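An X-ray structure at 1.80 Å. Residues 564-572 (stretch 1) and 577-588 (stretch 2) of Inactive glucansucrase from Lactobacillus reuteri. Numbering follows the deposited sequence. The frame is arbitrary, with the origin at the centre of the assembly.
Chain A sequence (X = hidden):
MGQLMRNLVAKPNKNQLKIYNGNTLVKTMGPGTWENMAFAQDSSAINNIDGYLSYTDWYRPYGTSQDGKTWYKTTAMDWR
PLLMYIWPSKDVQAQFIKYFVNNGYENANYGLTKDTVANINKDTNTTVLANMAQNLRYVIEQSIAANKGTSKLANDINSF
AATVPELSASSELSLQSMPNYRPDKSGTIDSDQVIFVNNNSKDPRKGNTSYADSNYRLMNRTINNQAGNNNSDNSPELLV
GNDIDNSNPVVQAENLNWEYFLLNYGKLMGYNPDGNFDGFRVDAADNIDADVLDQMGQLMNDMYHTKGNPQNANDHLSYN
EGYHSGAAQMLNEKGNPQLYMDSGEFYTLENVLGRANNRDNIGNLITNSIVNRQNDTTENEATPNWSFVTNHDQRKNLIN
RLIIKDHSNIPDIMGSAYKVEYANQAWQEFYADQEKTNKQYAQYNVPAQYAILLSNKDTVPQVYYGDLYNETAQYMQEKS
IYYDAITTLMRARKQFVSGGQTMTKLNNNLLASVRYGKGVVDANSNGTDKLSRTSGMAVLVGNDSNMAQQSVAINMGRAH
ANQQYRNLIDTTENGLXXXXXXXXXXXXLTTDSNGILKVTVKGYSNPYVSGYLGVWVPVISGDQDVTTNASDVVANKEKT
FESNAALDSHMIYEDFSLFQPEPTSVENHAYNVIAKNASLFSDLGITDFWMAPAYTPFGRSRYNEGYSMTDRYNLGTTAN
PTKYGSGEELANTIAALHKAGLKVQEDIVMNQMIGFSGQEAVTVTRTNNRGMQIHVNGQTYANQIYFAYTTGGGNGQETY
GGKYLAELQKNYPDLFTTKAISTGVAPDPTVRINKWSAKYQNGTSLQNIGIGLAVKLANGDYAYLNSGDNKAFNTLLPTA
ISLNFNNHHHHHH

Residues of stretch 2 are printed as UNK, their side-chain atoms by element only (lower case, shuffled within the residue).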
ATOM      1  N   GLN A 564       3.638   3.129  47.798  1.00 30.61           N
ATOM      2  CA  GLN A 564       2.230   3.077  47.404  1.00 30.75           C
ATOM      3  C   GLN A 564       2.078   3.067  45.890  1.00 29.27           C
ATOM      4  O   GLN A 564       2.691   3.885  45.201  1.00 29.62           O
ATOM      5  CB  GLN A 564       1.489   4.291  47.952  1.00 31.99           C
ATOM      6  CG  GLN A 564       1.568   4.404  49.462  1.00 34.29           C
ATOM      7  CD  GLN A 564       0.595   5.414  50.016  1.00 35.87           C
ATOM      8  OE1 GLN A 564       0.179   6.351  49.331  1.00 38.66           O
ATOM      9  NE2 GLN A 564       0.188   5.200  51.251  1.00 38.09           N
ATOM     10  N   TYR A 565       1.258   2.141  45.391  1.00 28.58           N
ATOM     11  CA  TYR A 565       0.943   2.013  43.965  1.00 28.70           C
ATOM     12  C   TYR A 565      -0.550   2.190  43.732  1.00 30.92           C
ATOM     13  O   TYR A 565      -1.373   1.701  44.513  1.00 30.79           O
ATOM     14  CB  TYR A 565       1.435   0.657  43.429  1.00 28.54           C
ATOM     15  CG  TYR A 565       2.905   0.697  43.148  1.00 26.88           C
ATOM     16  CD1 TYR A 565       3.826   0.529  44.163  1.00 26.62           C
ATOM     17  CD2 TYR A 565       3.371   1.013  41.870  1.00 26.15           C
ATOM     18  CE1 TYR A 565       5.176   0.610  43.918  1.00 26.76           C
ATOM     19  CE2 TYR A 565       4.722   1.105  41.607  1.00 26.08           C
ATOM     20  CZ  TYR A 565       5.619   0.906  42.630  1.00 26.00           C
ATOM     21  OH  TYR A 565       6.952   0.983  42.376  1.00 26.87           O
ATOM     22  N   ARG A 566      -0.887   2.902  42.663  1.00 29.80           N
ATOM     23  CA  ARG A 566      -2.263   3.131  42.281  1.00 32.60           C
ATOM     24  C   ARG A 566      -2.726   2.061  41.301  1.00 30.01           C
ATOM     25  O   ARG A 566      -2.001   1.695  40.372  1.00 30.60           O
ATOM     26  CB  ARG A 566      -2.404   4.522  41.627  1.00 37.07           C
ATOM     27  CG  ARG A 566      -3.844   4.883  41.283  1.00 42.40           C
ATOM     28  CD  ARG A 566      -4.015   6.371  41.012  1.00 47.59           C
ATOM     29  NE  ARG A 566      -3.462   6.788  39.716  1.00 49.14           N
ATOM     30  CZ  ARG A 566      -4.143   6.911  38.566  1.00 55.00           C
ATOM     31  NH1 ARG A 566      -5.448   6.631  38.478  1.00 59.86           N
ATOM     32  NH2 ARG A 566      -3.507   7.325  37.471  1.00 53.70           N
ATOM     33  N   ASN A 567      -3.960   1.617  41.490  1.00 28.91           N
ATOM     34  CA  ASN A 567      -4.612   0.648  40.622  1.00 28.32           C
ATOM     35  C   ASN A 567      -5.111   1.377  39.373  1.00 28.50           C
ATOM     36  O   ASN A 567      -6.263   1.828  39.309  1.00 28.77           O
ATOM     37  CB  ASN A 567      -5.783   0.005  41.388  1.00 29.44           C
ATOM     38  CG  ASN A 567      -6.362  -1.205  40.687  1.00 30.29           C
ATOM     39  OD1 ASN A 567      -6.070  -1.475  39.536  1.00 29.49           O
ATOM     40  ND2 ASN A 567      -7.209  -1.951  41.407  1.00 32.01           N
ATOM     41  N   LEU A 568      -4.243   1.486  38.375  1.00 29.24           N
ATOM     42  CA  LEU A 568      -4.573   2.226  37.150  1.00 28.30           C
ATOM     43  C   LEU A 568      -5.682   1.562  36.341  1.00 29.64           C
ATOM     44  O   LEU A 568      -6.630   2.230  35.912  1.00 31.28           O
ATOM     45  CB  LEU A 568      -3.343   2.378  36.261  1.00 29.30           C
ATOM     46  CG  LEU A 568      -3.505   3.338  35.068  1.00 29.68           C
ATOM     47  CD1 LEU A 568      -3.334   4.773  35.531  1.00 30.56           C
ATOM     48  CD2 LEU A 568      -2.487   3.016  33.994  1.00 30.01           C
ATOM     49  N   ILE A 569      -5.528   0.269  36.083  1.00 27.97           N
ATOM     50  CA  ILE A 569      -6.545  -0.532  35.399  1.00 27.84           C
ATOM     51  C   ILE A 569      -6.653  -1.875  36.111  1.00 27.49           C
ATOM     52  O   ILE A 569      -5.638  -2.492  36.402  1.00 26.38           O
ATOM     53  CB  ILE A 569      -6.189  -0.806  33.919  1.00 27.34           C
ATOM     54  CG1 ILE A 569      -5.991   0.510  33.150  1.00 28.55           C
ATOM     55  CG2 ILE A 569      -7.271  -1.666  33.255  1.00 27.33           C
ATOM     56  CD1 ILE A 569      -5.535   0.327  31.717  1.00 28.53           C
ATOM     57  N   ASP A 570      -7.883  -2.329  36.347  1.00 28.28           N
ATOM     58  CA  ASP A 570      -8.155  -3.666  36.883  1.00 28.37           C
ATOM     59  C   ASP A 570      -9.347  -4.247  36.116  1.00 28.42           C
ATOM     60  O   ASP A 570     -10.109  -3.506  35.483  1.00 27.31           O
ATOM     61  CB  ASP A 570      -8.435  -3.594  38.394  1.00 29.62           C
ATOM     62  CG  ASP A 570      -8.065  -4.890  39.155  1.00 29.46           C
ATOM     63  OD1 ASP A 570      -7.885  -5.960  38.536  1.00 28.97           O
ATOM     64  OD2 ASP A 570      -7.982  -4.829  40.403  1.00 31.38           O
ATOM     65  N   THR A 571      -9.492  -5.568  36.159  1.00 28.30           N
ATOM     66  CA  THR A 571     -10.554  -6.265  35.426  1.00 28.40           C
ATOM     67  C   THR A 571     -11.764  -6.520  36.345  1.00 29.35           C
ATOM     68  O   THR A 571     -11.590  -6.865  37.517  1.00 30.56           O
ATOM     69  CB  THR A 571     -10.023  -7.583  34.818  1.00 27.75           C
ATOM     70  OG1 THR A 571      -8.863  -7.305  34.015  1.00 26.73           O
ATOM     71  CG2 THR A 571     -11.054  -8.254  33.958  1.00 27.89           C
ATOM     72  N   THR A 572     -12.971  -6.363  35.786  1.00 29.78           N
ATOM     73  CA  THR A 572     -14.248  -6.685  36.464  1.00 30.37           C
ATOM     74  C   THR A 572     -15.010  -7.714  35.635  1.00 31.41           C
ATOM     75  O   THR A 572     -14.627  -8.010  34.502  1.00 28.87           O
ATOM     76  CB  THR A 572     -15.157  -5.441  36.613  1.00 30.89           C
ATOM     77  OG1 THR A 572     -15.586  -5.012  35.314  1.00 31.80           O
ATOM     78  CG2 THR A 572     -14.430  -4.309  37.326  1.00 30.26           C
ATOM     79  N   UNK A 577     -12.081  -1.364  35.118  1.00 29.77           N
ATOM     80  CA  UNK A 577     -12.320  -0.222  36.016  1.00 31.46           C
ATOM     81  C   UNK A 577     -11.032   0.594  36.184  1.00 32.27           C
ATOM     82  O   UNK A 577      -9.918   0.027  36.163  1.00 32.79           O
ATOM     83  c   UNK A 577     -12.857  -0.646  37.414  1.00 31.75           C
ATOM     84  o   UNK A 577     -13.063   0.518  38.216  1.00 31.69           O
ATOM     85  c   UNK A 577     -11.903  -1.553  38.150  1.00 31.94           C
ATOM     86  N   UNK A 578     -11.204   1.914  36.334  1.00 31.75           N
ATOM     87  CA  UNK A 578     -10.100   2.887  36.459  1.00 31.90           C
ATOM     88  C   UNK A 578     -10.039   3.513  37.850  1.00 32.79           C
ATOM     89  O   UNK A 578      -9.175   4.350  38.109  1.00 32.30           O
ATOM     90  c   UNK A 578      -9.250   2.843  33.348  1.00 29.03           C
ATOM     91  c   UNK A 578     -10.580   2.055  31.510  1.00 28.37           C
ATOM     92  c   UNK A 578     -11.622   3.157  33.389  1.00 31.47           C
ATOM     93  c   UNK A 578     -10.366   3.340  34.002  1.00 30.89           C
ATOM     94  c   UNK A 578      -9.354   2.212  32.110  1.00 28.23           C
ATOM     95  c   UNK A 578     -11.729   2.525  32.147  1.00 29.83           C
ATOM     96  o   UNK A 578     -10.623   1.407  30.288  1.00 27.61           O
ATOM     97  c   UNK A 578     -10.235   3.973  35.362  1.00 30.86           C
ATOM     98  N   UNK A 579     -10.955   3.106  38.741  1.00 34.78           N
ATOM     99  CA  UNK A 579     -10.944   3.541  40.143  1.00 36.00           C
ATOM    100  C   UNK A 579     -11.205   2.375  41.099  1.00 35.60           C
ATOM    101  O   UNK A 579     -11.799   2.568  42.160  1.00 37.40           O
ATOM    102  c   UNK A 579     -11.955   4.695  40.363  1.00 39.51           C
ATOM    103  o   UNK A 579     -13.642   3.268  39.357  1.00 43.72           O
ATOM    104  o   UNK A 579     -14.327   5.084  40.375  1.00 47.98           O
ATOM    105  c   UNK A 579     -13.408   4.312  40.013  1.00 43.59           C
ATOM    106  N   UNK A 580     -10.756   1.174  40.722  1.00 34.93           N
ATOM    107  CA  UNK A 580     -10.893  -0.033  41.550  1.00 36.16           C
ATOM    108  C   UNK A 580     -12.341  -0.275  42.011  1.00 38.16           C
ATOM    109  O   UNK A 580     -12.590  -0.599  43.167  1.00 39.71           O
ATOM    110  c   UNK A 580      -9.950   0.043  42.745  1.00 35.30           C
ATOM    111  N   UNK A 581     -13.280  -0.099  41.086  1.00 39.65           N
ATOM    112  CA  UNK A 581     -14.702  -0.311  41.360  1.00 42.64           C
ATOM    113  C   UNK A 581     -15.103  -1.734  40.942  1.00 41.24           C
ATOM    114  O   UNK A 581     -15.091  -2.071  39.756  1.00 41.54           O
ATOM    115  c   UNK A 581     -17.018   0.741  41.081  1.00 47.87           C
ATOM    116  o   UNK A 581     -17.337   0.086  42.090  1.00 47.97           O
ATOM    117  c   UNK A 581     -15.555   0.733  40.622  1.00 43.81           C
ATOM    118  o   UNK A 581     -17.846   1.407  40.427  1.00 48.31           O
ATOM    119  N   UNK A 582     -15.431  -2.557  41.933  1.00 40.57           N
ATOM    120  CA  UNK A 582     -15.888  -3.936  41.734  1.00 41.05           C
ATOM    121  C   UNK A 582     -14.801  -4.854  41.124  1.00 38.63           C
ATOM    122  O   UNK A 582     -15.109  -5.769  40.366  1.00 36.72           O
ATOM    123  c   UNK A 582     -18.123  -5.120  41.248  1.00 48.55           C
ATOM    124  n   UNK A 582     -18.999  -5.465  40.303  1.00 51.21           N
ATOM    125  c   UNK A 582     -17.197  -3.945  40.909  1.00 45.82           C
ATOM    126  o   UNK A 582     -18.063  -5.700  42.337  1.00 50.13           O
ATOM    127  N   UNK A 583     -13.538  -4.599  41.476  1.00 34.84           N
ATOM    128  CA  UNK A 583     -12.419  -5.457  41.092  1.00 35.19           C
ATOM    129  C   UNK A 583     -11.874  -6.200  42.321  1.00 33.39           C
ATOM    130  O   UNK A 583     -12.298  -5.953  43.455  1.00 33.91           O
ATOM    131  o   UNK A 583     -10.750  -3.711  41.358  1.00 34.34           O
ATOM    132  c   UNK A 583     -11.313  -4.627  40.430  1.00 34.07           C
ATOM    133  N   UNK A 584     -10.931  -7.104  42.085  1.00 32.84           N
ATOM    134  CA  UNK A 584     -10.343  -7.918  43.162  1.00 35.13           C
ATOM    135  C   UNK A 584      -9.411  -7.136  44.077  1.00 34.13           C
ATOM    136  O   UNK A 584      -9.148  -7.569  45.186  1.00 34.08           O
ATOM    137  o   UNK A 584      -9.461 -12.176  41.327  1.00 37.85           O
ATOM    138  c   UNK A 584     -10.442 -10.078  41.803  1.00 36.09           C
ATOM    139  o   UNK A 584      -9.090 -10.569  39.877  1.00 34.99           O
ATOM    140  c   UNK A 584      -9.580  -9.101  42.583  1.00 35.13           C
ATOM    141  c   UNK A 584      -9.606 -11.005  40.938  1.00 37.12           C
ATOM    142  N   UNK A 585      -8.900  -5.998  43.611  1.00 34.81           N
ATOM    143  CA  UNK A 585      -7.929  -5.196  44.363  1.00 34.18           C
ATOM    144  C   UNK A 585      -8.471  -3.788  44.625  1.00 35.03           C
ATOM    145  O   UNK A 585      -9.250  -3.267  43.824  1.00 35.53           O
ATOM    146  c   UNK A 585      -6.081  -6.473  43.199  1.00 33.26           C
ATOM    147  o   UNK A 585      -5.443  -7.142  44.014  1.00 32.80           O
ATOM    148  c   UNK A 585      -6.625  -5.104  43.573  1.00 33.33           C
ATOM    149  n   UNK A 585      -6.331  -6.896  41.961  1.00 32.07           N
ATOM    150  N   UNK A 586      -8.039  -3.156  45.734  1.00 36.89           N
ATOM    151  CA  UNK A 586      -8.481  -1.795  46.061  1.00 38.28           C
ATOM    152  C   UNK A 586      -7.709  -0.720  45.260  1.00 38.15           C
ATOM    153  O   UNK A 586      -6.852  -1.058  44.426  1.00 34.30           O
ATOM    154  c   UNK A 586      -6.937  -2.515  47.705  1.00 38.31           C
ATOM    155  c   UNK A 586      -8.182  -1.704  47.560  1.00 38.13           C
ATOM    156  c   UNK A 586      -7.060  -3.650  46.721  1.00 36.45           C
ATOM    157  N   UNK A 587      -8.014   0.555  45.518  1.00 38.45           N
ATOM    158  CA  UNK A 587      -7.450   1.678  44.745  1.00 38.76           C
ATOM    159  C   UNK A 587      -5.936   1.841  44.906  1.00 37.07           C
ATOM    160  O   UNK A 587      -5.255   2.301  43.982  1.00 35.09           O
ATOM    161  c   UNK A 587      -8.149   2.979  45.129  1.00 39.22           C
ATOM    162  N   UNK A 588      -5.435   1.502  46.094  1.00 37.38           N
ATOM    163  CA  UNK A 588      -4.013   1.617  46.438  1.00 38.12           C
ATOM    164  C   UNK A 588      -3.542   0.330  47.135  1.00 37.98           C
ATOM    165  O   UNK A 588      -4.240  -0.189  48.011  1.00 35.14           O
ATOM    166  c   UNK A 588      -2.306   2.855  47.888  1.00 38.98           C
ATOM    167  c   UNK A 588      -3.982   4.160  46.542  1.00 43.78           C
ATOM    168  c   UNK A 588      -3.737   2.858  47.337  1.00 39.31           C
ATOM    169  c   UNK A 588      -4.203   5.381  47.406  1.00 46.20           C
TER
HETATM  170  O   HOH W   1      -6.892   4.967  36.607  1.00 29.88           O
HETATM  171  O   HOH W   2      -6.792   4.560  39.936  1.00 42.85           O
HETATM  172  O   HOH W   3      -8.770   0.619  38.730  1.00 26.50           O
HETATM  173  O   HOH W   4      -9.751  -7.811  39.423  1.00 23.06           O

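Position 577 has three side-chain atoms: a carbon carrying one oxygen and one carbon. The outer carbon lies 3.8 Å from Thr 572 CG2. The branch at CB makes it Thr 577. Its N donates to Asp 570 O at 2.9 Å, and Asp 570 N donates to Thr 577 O at 3.1 Å, an antiparallel pair.

Position 578 has one carbon, then a six-carbon ring bearing one oxygen. A ring carbon packs 3.9 Å from Ile 569 CG1. This is Tyr 578.

Position 579 has two carbons, the second carrying two oxygens. Its CA-to-CB bond points away, and it touches nothing on stretch 1. The carboxylate on a short stem gives Asp 579.

Position 580 has a single carbon, 3.6 Å from Asn 567 ND2. It is Ala 580.

Position 581 again has two carbons and two terminal oxygens. Its CA-to-CB bond points away. It is Asp 581. Its backbone O lies 3.4 Å from Thr 572 CG2, and its N donates to Thr 577 OG1 at 2.9 Å, which ties the turn together.

Position 582 has two carbons, the second carrying one oxygen and one nitrogen. The amide identifies Asn 582. Its contact is through backbone O, 3.4 Å from Thr 572 CG2.

Position 583 has one carbon and one oxygen, the latter 3.1 Å from Asp 570 OD2. It is Ser 583.

Position 584 has three carbons, the third carrying two oxygens: Glu 584. Its N donates to water 4, which in turn lies 2.8 Å from Thr 571 O.

Position 585 has two carbons, the second carrying oxygen and nitrogen. The nitrogen lies 3.1 Å from Asp 570 OD2 and donates to it, as an amide can. It is Asn 585.

Position 586 has three carbons closing a ring onto the backbone N, hence Pro 586. Its O accepts from Asn 567 ND2 at 3.2 Å.

Position 587 has one carbon, and its CA-to-CB bond points away: Ala 587. Its O accepts from Asn 567 N at 2.9 Å.

Position 588 has four carbons, forked at the first, one arm two carbons long. The one-carbon arm lies 4.1 Å from Gln 564 CB. This is Ile 588.

The contact pairs backbone at both ends of stretch 2, around Thr 577 and Ile 588, with a loop between. Asn 567 and Asp 570 hold that loop. Asn 567 ND2 also donates to Asp 570 OD2 at 3.1 Å. Water 3 joins Asn 567 O, Thr 577 O and Ala 580 N.

Stretch 2 (577-588) TYDADNSENPAI
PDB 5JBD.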